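Long-range contacts in lyase/mutase (Burkholderia cenocepacia, PDB 4LSB), which is a magnesium-binding enzyme of the lyase/mutase type, built on a TIM-barrel fold in which parallel strands alternate with helices: residues V215-G220 with L234-V239; D191-P196 with R209-P214; A163-Y168 with I179-A184. All coordinates share one frame; numbering follows the deposited sequence.

Contact 1: residues V215-G220 with L234-V239; sequences VNVVMG and LGVKRV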
ATOM      1  N   VAL B 215      -6.372  -9.510  27.399  1.00 14.27           N
ATOM      2  CA  VAL B 215      -7.040  -8.331  26.824  1.00 14.13           C
ATOM      3  C   VAL B 215      -6.141  -7.684  25.772  1.00 14.15           C
ATOM      4  O   VAL B 215      -4.921  -7.553  25.981  1.00 14.12           O
ATOM      5  CB  VAL B 215      -7.446  -7.344  27.936  1.00 13.79           C
ATOM      6  CG1 VAL B 215      -7.880  -5.979  27.385  1.00 13.58           C
ATOM      7  CG2 VAL B 215      -8.539  -7.958  28.796  1.00 14.30           C
ATOM      8  N   ASN B 216      -6.737  -7.308  24.628  1.00 14.19           N
ATOM      9  CA  ASN B 216      -6.035  -6.524  23.600  1.00 14.01           C
ATOM     10  C   ASN B 216      -6.503  -5.095  23.773  1.00 14.49           C
ATOM     11  O   ASN B 216      -7.695  -4.855  23.962  1.00 14.52           O
ATOM     12  CB  ASN B 216      -6.459  -7.033  22.201  1.00 13.90           C
ATOM     13  CG  ASN B 216      -5.839  -6.246  21.055  1.00 14.02           C
ATOM     14  OD1 ASN B 216      -4.908  -6.715  20.461  1.00 15.01           O
ATOM     15  ND2 ASN B 216      -6.422  -5.098  20.678  1.00 13.94           N
ATOM     16  N   VAL B 217      -5.561  -4.159  23.686  1.00 14.72           N
ATOM     17  CA  VAL B 217      -5.851  -2.732  23.663  1.00 15.70           C
ATOM     18  C   VAL B 217      -5.261  -2.170  22.362  1.00 15.77           C
ATOM     19  O   VAL B 217      -4.158  -2.573  21.959  1.00 15.26           O
ATOM     20  CB  VAL B 217      -5.185  -2.029  24.860  1.00 16.42           C
ATOM     21  CG1 VAL B 217      -5.143  -0.535  24.657  1.00 16.16           C
ATOM     22  CG2 VAL B 217      -5.938  -2.421  26.137  1.00 16.24           C
ATOM     23  N   VAL B 218      -6.019  -1.309  21.692  1.00 15.94           N
ATOM     24  CA  VAL B 218      -5.532  -0.669  20.458  1.00 16.10           C
ATOM     25  C   VAL B 218      -5.025   0.720  20.813  1.00 17.23           C
ATOM     26  O   VAL B 218      -5.607   1.409  21.635  1.00 16.58           O
ATOM     27  CB  VAL B 218      -6.601  -0.585  19.341  1.00 16.67           C
ATOM     28  CG1 VAL B 218      -7.804   0.248  19.757  1.00 17.52           C
ATOM     29  CG2 VAL B 218      -5.981  -0.022  18.073  1.00 17.17           C
ATOM     30  N   MET B 219      -3.910   1.083  20.199  1.00 19.42           N
ATOM     31  CA  MET B 219      -3.322   2.352  20.378  1.00 21.42           C
ATOM     32  C   MET B 219      -3.368   3.122  19.053  1.00 24.40           C
ATOM     33  O   MET B 219      -3.133   2.543  17.985  1.00 24.67           O
ATOM     34  CB  MET B 219      -1.889   2.230  20.893  1.00 21.90           C
ATOM     35  CG  MET B 219      -1.853   2.025  22.381  1.00 21.95           C
ATOM     36  SD  MET B 219      -2.269   3.540  23.260  1.00 25.28           S
ATOM     37  CE  MET B 219      -3.536   2.950  24.365  1.00 24.61           C
ATOM     38  N   GLY B 220      -3.672   4.413  19.176  1.00 25.32           N
ATOM     39  CA  GLY B 220      -3.631   5.352  18.061  1.00 29.18           C
ATOM     40  C   GLY B 220      -4.938   5.564  17.310  1.00 34.84           C
ATOM     41  O   GLY B 220      -4.949   6.171  16.227  1.00 35.09           O
ATOM     42  N   LEU B 234      -0.695  -2.171  33.437  1.00 18.60           N
ATOM     43  CA  LEU B 234      -2.154  -2.166  33.590  1.00 18.97           C
ATOM     44  C   LEU B 234      -2.773  -3.576  33.345  1.00 18.53           C
ATOM     45  O   LEU B 234      -3.984  -3.767  33.415  1.00 19.05           O
ATOM     46  CB  LEU B 234      -2.741  -1.129  32.648  1.00 18.41           C
ATOM     47  CG  LEU B 234      -2.230   0.287  32.842  1.00 18.65           C
ATOM     48  CD1 LEU B 234      -2.628   1.176  31.679  1.00 18.87           C
ATOM     49  CD2 LEU B 234      -2.767   0.864  34.144  1.00 18.36           C
ATOM     50  N   GLY B 235      -1.944  -4.559  33.042  1.00 18.50           N
ATOM     51  CA  GLY B 235      -2.401  -5.931  32.922  1.00 18.32           C
ATOM     52  C   GLY B 235      -2.834  -6.351  31.531  1.00 17.75           C
ATOM     53  O   GLY B 235      -3.370  -7.451  31.348  1.00 19.14           O
ATOM     54  N   VAL B 236      -2.578  -5.488  30.555  1.00 16.48           N
ATOM     55  CA  VAL B 236      -2.833  -5.776  29.165  1.00 15.54           C
ATOM     56  C   VAL B 236      -1.894  -6.838  28.656  1.00 16.04           C
ATOM     57  O   VAL B 236      -0.709  -6.879  29.030  1.00 15.02           O
ATOM     58  CB  VAL B 236      -2.678  -4.497  28.308  1.00 15.51           C
ATOM     59  CG1 VAL B 236      -2.973  -4.776  26.838  1.00 15.31           C
ATOM     60  CG2 VAL B 236      -3.671  -3.448  28.795  1.00 15.76           C
ATOM     61  N   LYS B 237      -2.421  -7.710  27.786  1.00 15.53           N
ATOM     62  CA  LYS B 237      -1.593  -8.746  27.181  1.00 16.22           C
ATOM     63  C   LYS B 237      -1.135  -8.459  25.734  1.00 15.92           C
ATOM     64  O   LYS B 237      -0.061  -8.868  25.331  1.00 17.92           O
ATOM     65  CB  LYS B 237      -2.365 -10.061  27.205  1.00 19.09           C
ATOM     66  CG  LYS B 237      -1.566 -11.265  26.715  1.00 20.57           C
ATOM     67  CD  LYS B 237      -0.232 -11.474  27.405  1.00 22.66           C
ATOM     68  CE  LYS B 237      -0.419 -11.641  28.916  1.00 23.22           C
ATOM     69  NZ  LYS B 237       0.887 -11.952  29.554  1.00 24.77           N
ATOM     70  N   ARG B 238      -1.982  -7.825  24.962  1.00 15.65           N
ATOM     71  CA  ARG B 238      -1.761  -7.601  23.520  1.00 14.49           C
ATOM     72  C   ARG B 238      -2.093  -6.184  23.146  1.00 14.59           C
ATOM     73  O   ARG B 238      -3.101  -5.653  23.554  1.00 13.41           O
ATOM     74  CB  ARG B 238      -2.619  -8.540  22.687  1.00 14.76           C
ATOM     75  CG  ARG B 238      -2.095  -8.760  21.272  1.00 14.55           C
ATOM     76  CD  ARG B 238      -2.838  -9.935  20.622  1.00 14.85           C
ATOM     77  NE  ARG B 238      -4.168  -9.539  20.197  1.00 15.73           N
ATOM     78  CZ  ARG B 238      -5.192 -10.334  19.869  1.00 15.51           C
ATOM     79  NH1 ARG B 238      -5.123 -11.622  19.921  1.00 16.79           N
ATOM     80  NH2 ARG B 238      -6.303  -9.797  19.410  1.00 17.02           N
ATOM     81  N   VAL B 239      -1.251  -5.579  22.317  1.00 14.07           N
ATOM     82  CA  VAL B 239      -1.484  -4.244  21.887  1.00 14.05           C
ATOM     83  C   VAL B 239      -1.409  -4.198  20.360  1.00 14.23           C
ATOM     84  O   VAL B 239      -0.421  -4.577  19.745  1.00 13.37           O
ATOM     85  CB  VAL B 239      -0.427  -3.286  22.464  1.00 14.62           C
ATOM     86  CG1 VAL B 239      -0.769  -1.851  22.069  1.00 14.53           C
ATOM     87  CG2 VAL B 239      -0.367  -3.413  23.968  1.00 14.37           C
TER
HETATM   88  O   HOH W   1      -4.984  -8.924  29.833  1.00 14.55           O
HETATM   89  O   HOH W   2      -5.782  -7.307  17.875  1.00 18.33           O
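V215 and R238 start the backbone hydrogen bonding that sets strand 215-218 parallel to strand 238-240. V215 O is gripped twice where residues 234-239 enter the sheet: R238 N donates to V215 O over 3.1 Å, and so does K237 N. One step on, V217 N donates to R238 O at 2.9 Å, and the C-H of V239 CA approaches V217 O at 3.2 Å. A water also ties V215 N to G235 O; G235 closes the preceding helix in a Schellman motif, whose positive phi suits a residue without CB.

The polar side chains meet on one sheet face. N216 holds CG anti to its backbone N (chi1 177°), and its OD1 takes the N-H of R238 NE at 2.9 Å in a fairly straight bond (165°). The oxygen sits at the guanidinium edge, close to its plane, although amide and guanidinium planes are turned 67° apart. A second water bridges N216 OD1 and R238 NH2. The buried cation has further partners in H26 and T162, while N216 ND2 bonds S240.

Apolar contact comes mainly from beta-branched valines: V217 CG2 meets V236 CG2 at 3.6 Å, the two side chains crossing at about a right angle. M219, a flexible unbranched chain, brings its CG to 4.0 Å from V239 CG1.

V217 and V239 lean on L231 of helix 228-233, V236 packs on helix 201-211, and F266 of the second subunit touches M219 and V239. N216 and R238 instead lie against V192 of strand 192-194 and I34 of strand 32-34, inside the barrel.

Contact 2: residues D191-P196 with R209-P214; sequences DVLYAP and RAVGAP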
ATOM      1  N   ASP B 191     -11.096 -16.215  23.619  1.00 15.95           N
ATOM      2  CA  ASP B 191      -9.748 -16.356  24.178  1.00 16.57           C
ATOM      3  C   ASP B 191      -9.130 -15.035  24.543  1.00 16.05           C
ATOM      4  O   ASP B 191      -8.309 -14.955  25.441  1.00 16.50           O
ATOM      5  CB  ASP B 191      -8.865 -17.034  23.140  1.00 16.75           C
ATOM      6  CG  ASP B 191      -9.416 -18.375  22.723  1.00 18.67           C
ATOM      7  OD1 ASP B 191      -9.358 -19.306  23.554  1.00 19.64           O
ATOM      8  OD2 ASP B 191      -9.908 -18.509  21.586  1.00 16.24           O
ATOM      9  N   VAL B 192      -9.514 -13.983  23.825  1.00 16.13           N
ATOM     10  CA  VAL B 192      -8.930 -12.656  24.002  1.00 15.37           C
ATOM     11  C   VAL B 192     -10.071 -11.681  23.938  1.00 15.07           C
ATOM     12  O   VAL B 192     -11.032 -11.907  23.197  1.00 16.05           O
ATOM     13  CB  VAL B 192      -7.905 -12.309  22.916  1.00 15.09           C
ATOM     14  CG1 VAL B 192      -7.316 -10.924  23.169  1.00 15.49           C
ATOM     15  CG2 VAL B 192      -6.820 -13.360  22.826  1.00 15.63           C
ATOM     16  N   LEU B 193     -10.050 -10.680  24.807  1.00 14.89           N
ATOM     17  CA  LEU B 193     -11.159  -9.727  24.889  1.00 15.41           C
ATOM     18  C   LEU B 193     -10.661  -8.323  24.495  1.00 14.91           C
ATOM     19  O   LEU B 193      -9.576  -7.927  24.826  1.00 13.98           O
ATOM     20  CB  LEU B 193     -11.774  -9.667  26.301  1.00 15.37           C
ATOM     21  CG  LEU B 193     -12.534 -10.897  26.790  1.00 15.59           C
ATOM     22  CD1 LEU B 193     -13.625 -11.336  25.814  1.00 15.81           C
ATOM     23  CD2 LEU B 193     -11.535 -12.006  27.070  1.00 15.36           C
ATOM     24  N   TYR B 194     -11.488  -7.566  23.799  1.00 15.16           N
ATOM     25  CA  TYR B 194     -11.019  -6.290  23.229  1.00 16.21           C
ATOM     26  C   TYR B 194     -12.181  -5.280  23.142  1.00 17.74           C
ATOM     27  O   TYR B 194     -13.187  -5.565  22.495  1.00 17.50           O
ATOM     28  CB  TYR B 194     -10.412  -6.571  21.866  1.00 16.06           C
ATOM     29  CG  TYR B 194     -10.000  -5.417  20.908  1.00 16.29           C
ATOM     30  CD1 TYR B 194      -9.722  -4.124  21.327  1.00 17.18           C
ATOM     31  CD2 TYR B 194      -9.812  -5.698  19.568  1.00 17.19           C
ATOM     32  CE1 TYR B 194      -9.332  -3.139  20.420  1.00 17.09           C
ATOM     33  CE2 TYR B 194      -9.432  -4.734  18.675  1.00 17.43           C
ATOM     34  CZ  TYR B 194      -9.194  -3.453  19.111  1.00 18.06           C
ATOM     35  OH  TYR B 194      -8.797  -2.543  18.149  1.00 16.48           O
ATOM     36  N   ALA B 195     -12.005  -4.124  23.800  1.00 17.39           N
ATOM     37  CA  ALA B 195     -12.955  -2.984  23.694  1.00 20.38           C
ATOM     38  C   ALA B 195     -12.286  -1.749  23.065  1.00 19.76           C
ATOM     39  O   ALA B 195     -11.684  -0.970  23.767  1.00 22.06           O
ATOM     40  CB  ALA B 195     -13.479  -2.634  25.066  1.00 20.27           C
ATOM     41  N   PRO B 196     -12.380  -1.582  21.746  1.00 20.51           N
ATOM     42  CA  PRO B 196     -11.692  -0.458  21.145  1.00 19.67           C
ATOM     43  C   PRO B 196     -12.317   0.862  21.600  1.00 21.66           C
ATOM     44  O   PRO B 196     -13.523   0.931  21.849  1.00 21.16           O
ATOM     45  CB  PRO B 196     -11.847  -0.695  19.648  1.00 20.12           C
ATOM     46  CG  PRO B 196     -12.989  -1.630  19.521  1.00 19.61           C
ATOM     47  CD  PRO B 196     -13.049  -2.424  20.741  1.00 19.88           C
ATOM     48  N   ARG B 209      -8.469  -6.427  35.106  1.00 18.77           N
ATOM     49  CA  ARG B 209      -8.755  -7.095  36.387  1.00 21.00           C
ATOM     50  C   ARG B 209     -10.057  -7.917  36.361  1.00 21.31           C
ATOM     51  O   ARG B 209     -10.098  -9.076  36.830  1.00 22.02           O
ATOM     52  CB  ARG B 209      -8.807  -6.075  37.547  1.00 23.02           C
ATOM     53  CG  ARG B 209      -8.519  -6.690  38.925  1.00 25.75           C
ATOM     54  CD  ARG B 209      -8.588  -5.615  40.041  1.00 27.00           C
ATOM     55  NE  ARG B 209      -9.966  -5.164  40.070  1.00 29.05           N
ATOM     56  CZ  ARG B 209     -10.948  -5.771  40.735  1.00 31.80           C
ATOM     57  NH1 ARG B 209     -10.700  -6.807  41.548  1.00 31.87           N
ATOM     58  NH2 ARG B 209     -12.178  -5.306  40.634  1.00 34.46           N
ATOM     59  N   ALA B 210     -11.117  -7.311  35.864  1.00 20.55           N
ATOM     60  CA  ALA B 210     -12.417  -7.990  35.772  1.00 21.65           C
ATOM     61  C   ALA B 210     -12.435  -9.150  34.769  1.00 20.55           C
ATOM     62  O   ALA B 210     -13.106 -10.126  34.985  1.00 19.64           O
ATOM     63  CB  ALA B 210     -13.513  -7.013  35.371  1.00 22.23           C
ATOM     64  N   VAL B 211     -11.755  -9.003  33.648  1.00 20.30           N
ATOM     65  CA  VAL B 211     -11.782 -10.021  32.603  1.00 19.30           C
ATOM     66  C   VAL B 211     -10.849 -11.198  32.944  1.00 20.60           C
ATOM     67  O   VAL B 211     -11.230 -12.346  32.765  1.00 19.83           O
ATOM     68  CB  VAL B 211     -11.451  -9.380  31.259  1.00 19.65           C
ATOM     69  CG1 VAL B 211     -11.114 -10.426  30.216  1.00 19.29           C
ATOM     70  CG2 VAL B 211     -12.590  -8.560  30.788  1.00 19.66           C
ATOM     71  N   GLY B 212      -9.648 -10.902  33.454  1.00 20.79           N
ATOM     72  CA  GLY B 212      -8.676 -11.924  33.824  1.00 22.52           C
ATOM     73  C   GLY B 212      -7.962 -12.570  32.616  1.00 21.63           C
ATOM     74  O   GLY B 212      -6.748 -12.599  32.544  1.00 23.72           O
ATOM     75  N   ALA B 213      -8.735 -13.095  31.683  1.00 21.10           N
ATOM     76  CA  ALA B 213      -8.222 -13.640  30.417  1.00 19.30           C
ATOM     77  C   ALA B 213      -7.522 -12.515  29.626  1.00 17.87           C
ATOM     78  O   ALA B 213      -7.683 -11.345  29.953  1.00 19.34           O
ATOM     79  CB  ALA B 213      -9.395 -14.201  29.631  1.00 18.56           C
ATOM     80  N   PRO B 214      -6.747 -12.860  28.600  1.00 16.80           N
ATOM     81  CA  PRO B 214      -6.004 -11.837  27.871  1.00 15.51           C
ATOM     82  C   PRO B 214      -6.876 -10.719  27.313  1.00 14.86           C
ATOM     83  O   PRO B 214      -7.910 -10.976  26.694  1.00 15.26           O
ATOM     84  CB  PRO B 214      -5.381 -12.613  26.738  1.00 14.95           C
ATOM     85  CG  PRO B 214      -5.125 -13.983  27.345  1.00 17.26           C
ATOM     86  CD  PRO B 214      -6.389 -14.215  28.118  1.00 17.04           C
TER
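The ring of P214 presents its CD to the carbonyl oxygen of D191, with P214 CD 3.4 Å from D191 O and CG and CB a little farther from that oxygen. Within 191-196, P196 CD lies over one face of the Y194 ring, 3.7 Å above the plane and offset toward the rim. The flat carbonyl group of P214 accepts a hydrogen bond from L193, 2.9 Å from L193 N to P214 O. The C-H of V192 CA also approaches this oxygen, at 3.3 Å from V192 CA to P214 O.

These segments belong to the beta-alpha-beta unit of strand 192-194, helix 201-211 and strand 215-218. The helix ends at V211, G212 takes up the positive phi that glycine adopts readily, and A213 and P214 lead back to the sheet, where P214 O bonds to the first strand. Proline has no N-H to give, but its carbonyl is the group used here.

L193 points toward residues 209-214. Its CG stands beside the backbone N, anti to the carbonyl carbon (chi1 -68°), and L193 CD2 comes 3.5 Å from V211 CG1, the two side chains crossing obliquely. The same methyl lies 4.0 Å from A213 CB, the alanine offering a single methyl to the leucine. Y185 of helix 175-187 also touches L193, while the carboxylate of D191 forms a salt bridge with R153.

Contact 3: residues A163-Y168 with I179-A184; sequences ARCENY and IARLVA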
ATOM      1  N   ALA B 163     -13.010 -11.576  21.010  1.00 17.54           N
ATOM      2  CA  ALA B 163     -14.339 -11.051  21.034  1.00 17.74           C
ATOM      3  C   ALA B 163     -14.241  -9.545  21.300  1.00 19.01           C
ATOM      4  O   ALA B 163     -13.562  -9.121  22.254  1.00 19.30           O
ATOM      5  CB  ALA B 163     -15.156 -11.727  22.132  1.00 18.47           C
ATOM      6  N   ARG B 164     -14.818  -8.768  20.386  1.00 19.24           N
ATOM      7  CA  ARG B 164     -14.852  -7.298  20.469  1.00 19.15           C
ATOM      8  C   ARG B 164     -16.191  -6.731  20.941  1.00 21.10           C
ATOM      9  O   ARG B 164     -17.283  -7.126  20.498  1.00 20.88           O
ATOM     10  CB  ARG B 164     -14.505  -6.683  19.108  1.00 19.65           C
ATOM     11  CG  ARG B 164     -13.008  -6.621  18.826  1.00 19.11           C
ATOM     12  CD  ARG B 164     -12.622  -6.147  17.439  1.00 19.96           C
ATOM     13  NE  ARG B 164     -13.118  -4.807  17.160  1.00 20.57           N
ATOM     14  CZ  ARG B 164     -12.676  -4.037  16.188  1.00 21.23           C
ATOM     15  NH1 ARG B 164     -11.691  -4.414  15.393  1.00 21.88           N
ATOM     16  NH2 ARG B 164     -13.222  -2.862  16.016  1.00 21.75           N
ATOM     17  N   CYS B 165     -16.097  -5.775  21.840  1.00 20.53           N
ATOM     18  CA  CYS B 165     -17.245  -4.961  22.245  1.00 22.17           C
ATOM     19  C   CYS B 165     -17.020  -3.532  21.750  1.00 23.00           C
ATOM     20  O   CYS B 165     -16.019  -2.868  22.104  1.00 20.92           O
ATOM     21  CB  CYS B 165     -17.475  -4.990  23.747  1.00 22.88           C
ATOM     22  SG  CYS B 165     -18.774  -3.821  24.213  1.00 25.17           S
ATOM     23  N   GLU B 166     -17.946  -3.066  20.918  1.00 22.79           N
ATOM     24  CA  GLU B 166     -17.725  -1.855  20.164  1.00 23.97           C
ATOM     25  C   GLU B 166     -18.371  -0.612  20.783  1.00 23.83           C
ATOM     26  O   GLU B 166     -18.401   0.434  20.157  1.00 23.89           O
ATOM     27  CB  GLU B 166     -18.215  -2.045  18.733  1.00 24.34           C
ATOM     28  CG  GLU B 166     -17.576  -3.207  18.035  1.00 25.02           C
ATOM     29  CD  GLU B 166     -16.086  -3.016  17.809  1.00 25.92           C
ATOM     30  OE1 GLU B 166     -15.726  -2.136  16.997  1.00 29.02           O
ATOM     31  OE2 GLU B 166     -15.269  -3.743  18.421  1.00 25.08           O
ATOM     32  N   ASN B 167     -18.871  -0.763  21.997  1.00 24.04           N
ATOM     33  CA  ASN B 167     -19.586   0.290  22.715  1.00 26.80           C
ATOM     34  C   ASN B 167     -18.989   1.667  22.587  1.00 27.48           C
ATOM     35  O   ASN B 167     -19.703   2.630  22.237  1.00 28.06           O
ATOM     36  CB  ASN B 167     -19.679  -0.051  24.181  1.00 26.18           C
ATOM     37  CG  ASN B 167     -20.907  -0.863  24.525  1.00 25.31           C
ATOM     38  OD1 ASN B 167     -21.807  -1.034  23.710  1.00 25.46           O
ATOM     39  ND2 ASN B 167     -20.945  -1.364  25.735  1.00 24.08           N
ATOM     40  N   TYR B 168     -17.686   1.766  22.856  1.00 27.12           N
ATOM     41  CA  TYR B 168     -17.018   3.063  22.908  1.00 28.12           C
ATOM     42  C   TYR B 168     -16.849   3.695  21.545  1.00 28.64           C
ATOM     43  O   TYR B 168     -16.548   4.887  21.474  1.00 32.10           O
ATOM     44  CB  TYR B 168     -15.640   2.960  23.601  1.00 27.48           C
ATOM     45  CG  TYR B 168     -15.695   2.993  25.118  1.00 27.03           C
ATOM     46  CD1 TYR B 168     -16.347   1.991  25.853  1.00 26.30           C
ATOM     47  CD2 TYR B 168     -15.077   4.020  25.826  1.00 27.66           C
ATOM     48  CE1 TYR B 168     -16.384   2.021  27.233  1.00 26.59           C
ATOM     49  CE2 TYR B 168     -15.104   4.063  27.208  1.00 27.63           C
ATOM     50  CZ  TYR B 168     -15.746   3.083  27.912  1.00 27.49           C
ATOM     51  OH  TYR B 168     -15.758   3.155  29.261  1.00 28.25           O
ATOM     52  N   ILE B 179     -17.530  -3.879  30.198  1.00 22.79           N
ATOM     53  CA  ILE B 179     -16.927  -4.990  30.971  1.00 22.02           C
ATOM     54  C   ILE B 179     -17.842  -6.177  31.044  1.00 22.17           C
ATOM     55  O   ILE B 179     -17.396  -7.308  30.905  1.00 22.90           O
ATOM     56  CB  ILE B 179     -16.428  -4.528  32.367  1.00 22.68           C
ATOM     57  CG1 ILE B 179     -15.099  -3.785  32.219  1.00 23.08           C
ATOM     58  CG2 ILE B 179     -16.236  -5.651  33.357  1.00 22.09           C
ATOM     59  CD1 ILE B 179     -14.802  -2.877  33.402  1.00 24.44           C
ATOM     60  N   ALA B 180     -19.132  -5.945  31.238  1.00 23.26           N
ATOM     61  CA  ALA B 180     -20.055  -7.060  31.415  1.00 23.72           C
ATOM     62  C   ALA B 180     -20.115  -7.867  30.143  1.00 23.09           C
ATOM     63  O   ALA B 180     -20.127  -9.076  30.171  1.00 22.94           O
ATOM     64  CB  ALA B 180     -21.431  -6.578  31.809  1.00 24.60           C
ATOM     65  N   ARG B 181     -20.191  -7.197  29.008  1.00 26.80           N
ATOM     66  CA  ARG B 181     -20.163  -7.895  27.694  1.00 23.89           C
ATOM     67  C   ARG B 181     -18.891  -8.736  27.540  1.00 22.92           C
ATOM     68  O   ARG B 181     -18.925  -9.931  27.150  1.00 23.52           O
ATOM     69  CB  ARG B 181     -20.260  -6.864  26.584  1.00 25.34           C
ATOM     70  CG  ARG B 181     -21.684  -6.308  26.407  1.00 26.82           C
ATOM     71  CD  ARG B 181     -21.736  -5.237  25.322  1.00 27.93           C
ATOM     72  NE  ARG B 181     -23.133  -4.846  25.095  1.00 29.66           N
ATOM     73  CZ  ARG B 181     -24.007  -5.499  24.334  1.00 31.81           C
ATOM     74  NH1 ARG B 181     -23.655  -6.583  23.653  1.00 33.27           N
ATOM     75  NH2 ARG B 181     -25.249  -5.047  24.229  1.00 31.84           N
ATOM     76  N   LEU B 182     -17.748  -8.132  27.857  1.00 20.77           N
ATOM     77  CA  LEU B 182     -16.473  -8.825  27.663  1.00 19.51           C
ATOM     78  C   LEU B 182     -16.406 -10.026  28.541  1.00 19.17           C
ATOM     79  O   LEU B 182     -15.916 -11.060  28.139  1.00 18.66           O
ATOM     80  CB  LEU B 182     -15.241  -7.958  27.919  1.00 18.19           C
ATOM     81  CG  LEU B 182     -15.027  -6.803  26.964  1.00 18.96           C
ATOM     82  CD1 LEU B 182     -13.766  -6.044  27.372  1.00 18.86           C
ATOM     83  CD2 LEU B 182     -14.889  -7.278  25.534  1.00 19.66           C
ATOM     84  N   VAL B 183     -16.872  -9.877  29.773  1.00 19.99           N
ATOM     85  CA  VAL B 183     -16.925 -11.014  30.689  1.00 19.69           C
ATOM     86  C   VAL B 183     -17.879 -12.126  30.147  1.00 20.75           C
ATOM     87  O   VAL B 183     -17.611 -13.316  30.251  1.00 19.95           O
ATOM     88  CB  VAL B 183     -17.411 -10.535  32.079  1.00 21.55           C
ATOM     89  CG1 VAL B 183     -17.798 -11.722  32.950  1.00 22.33           C
ATOM     90  CG2 VAL B 183     -16.335  -9.699  32.737  1.00 21.43           C
ATOM     91  N   ALA B 184     -18.965 -11.708  29.539  1.00 21.24           N
ATOM     92  CA  ALA B 184     -19.928 -12.672  29.009  1.00 22.33           C
ATOM     93  C   ALA B 184     -19.348 -13.409  27.782  1.00 21.42           C
ATOM     94  O   ALA B 184     -19.589 -14.607  27.594  1.00 19.77           O
ATOM     95  CB  ALA B 184     -21.216 -11.989  28.652  1.00 21.77           C
TER
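C165 holds SG anti to its backbone N (chi1 173°), and R181 holds CG beside its own backbone N, anti to the carbonyl carbon (chi1 -76°). From CG to NE the arginine chain is extended, and the sulfur lies against its aliphatic part, with C165 SG 3.5 Å from R181 CD. The cysteine is small and weakly polar, which fits it to a buried place beside methylene groups. From the next helical position, L182 brings its CD2 branch to 3.9 Å from C165 CB; the same methyl lies 4.0 Å from A163 O.

N167 reaches the arginine from another direction. Its ND2 lies 4.0 Å from R181 CD, and the two side chains cross at about a right angle, with amide and guanidinium planes 85° apart. They are linked through a shared acceptor just before the helical segment: D177 OD2 takes a hydrogen bond from N167 ND2 and forms a salt bridge with R181 NE. N167 ND2 also bonds T178 OG1, while R181 NH1 and NH2 bond Y185 OH and Y136 O, so the buried guanidinium is held by several groups.

The contact lies within the beta-alpha-beta unit of strand 160-164, helix 175-187 and strand 192-194, at the end of the first strand. A163 and C165 point toward the helix that flanks the barrel, and the intervening R164, salt-bridged to E166, points away from it, continuing the alternation of the strand just past its end. The magnesium ion is about 14 Å from the side chain of C165.

How the contacts relate
Contact 3, contact 2 and contact 1 follow one another along the chain, each within one of three successive beta-alpha-beta units that share strands 192-194 and 215-218. Strands 160-164, 192-194, 215-218 and 238-240 lie side by side in this order in the parallel sheet, so the contacts step around the barrel. Centres of contacts 2 and 3 are 8 Å apart, those of 1 and 2 are 9 Å apart, and those of 1 and 3 are 14 Å apart without touching. Contact 2 touches both others, with probable hydrogen bonds from N216 N to L193 O and from A163 N to V192 O, and so links them through neighbouring strands of the barrel sheet.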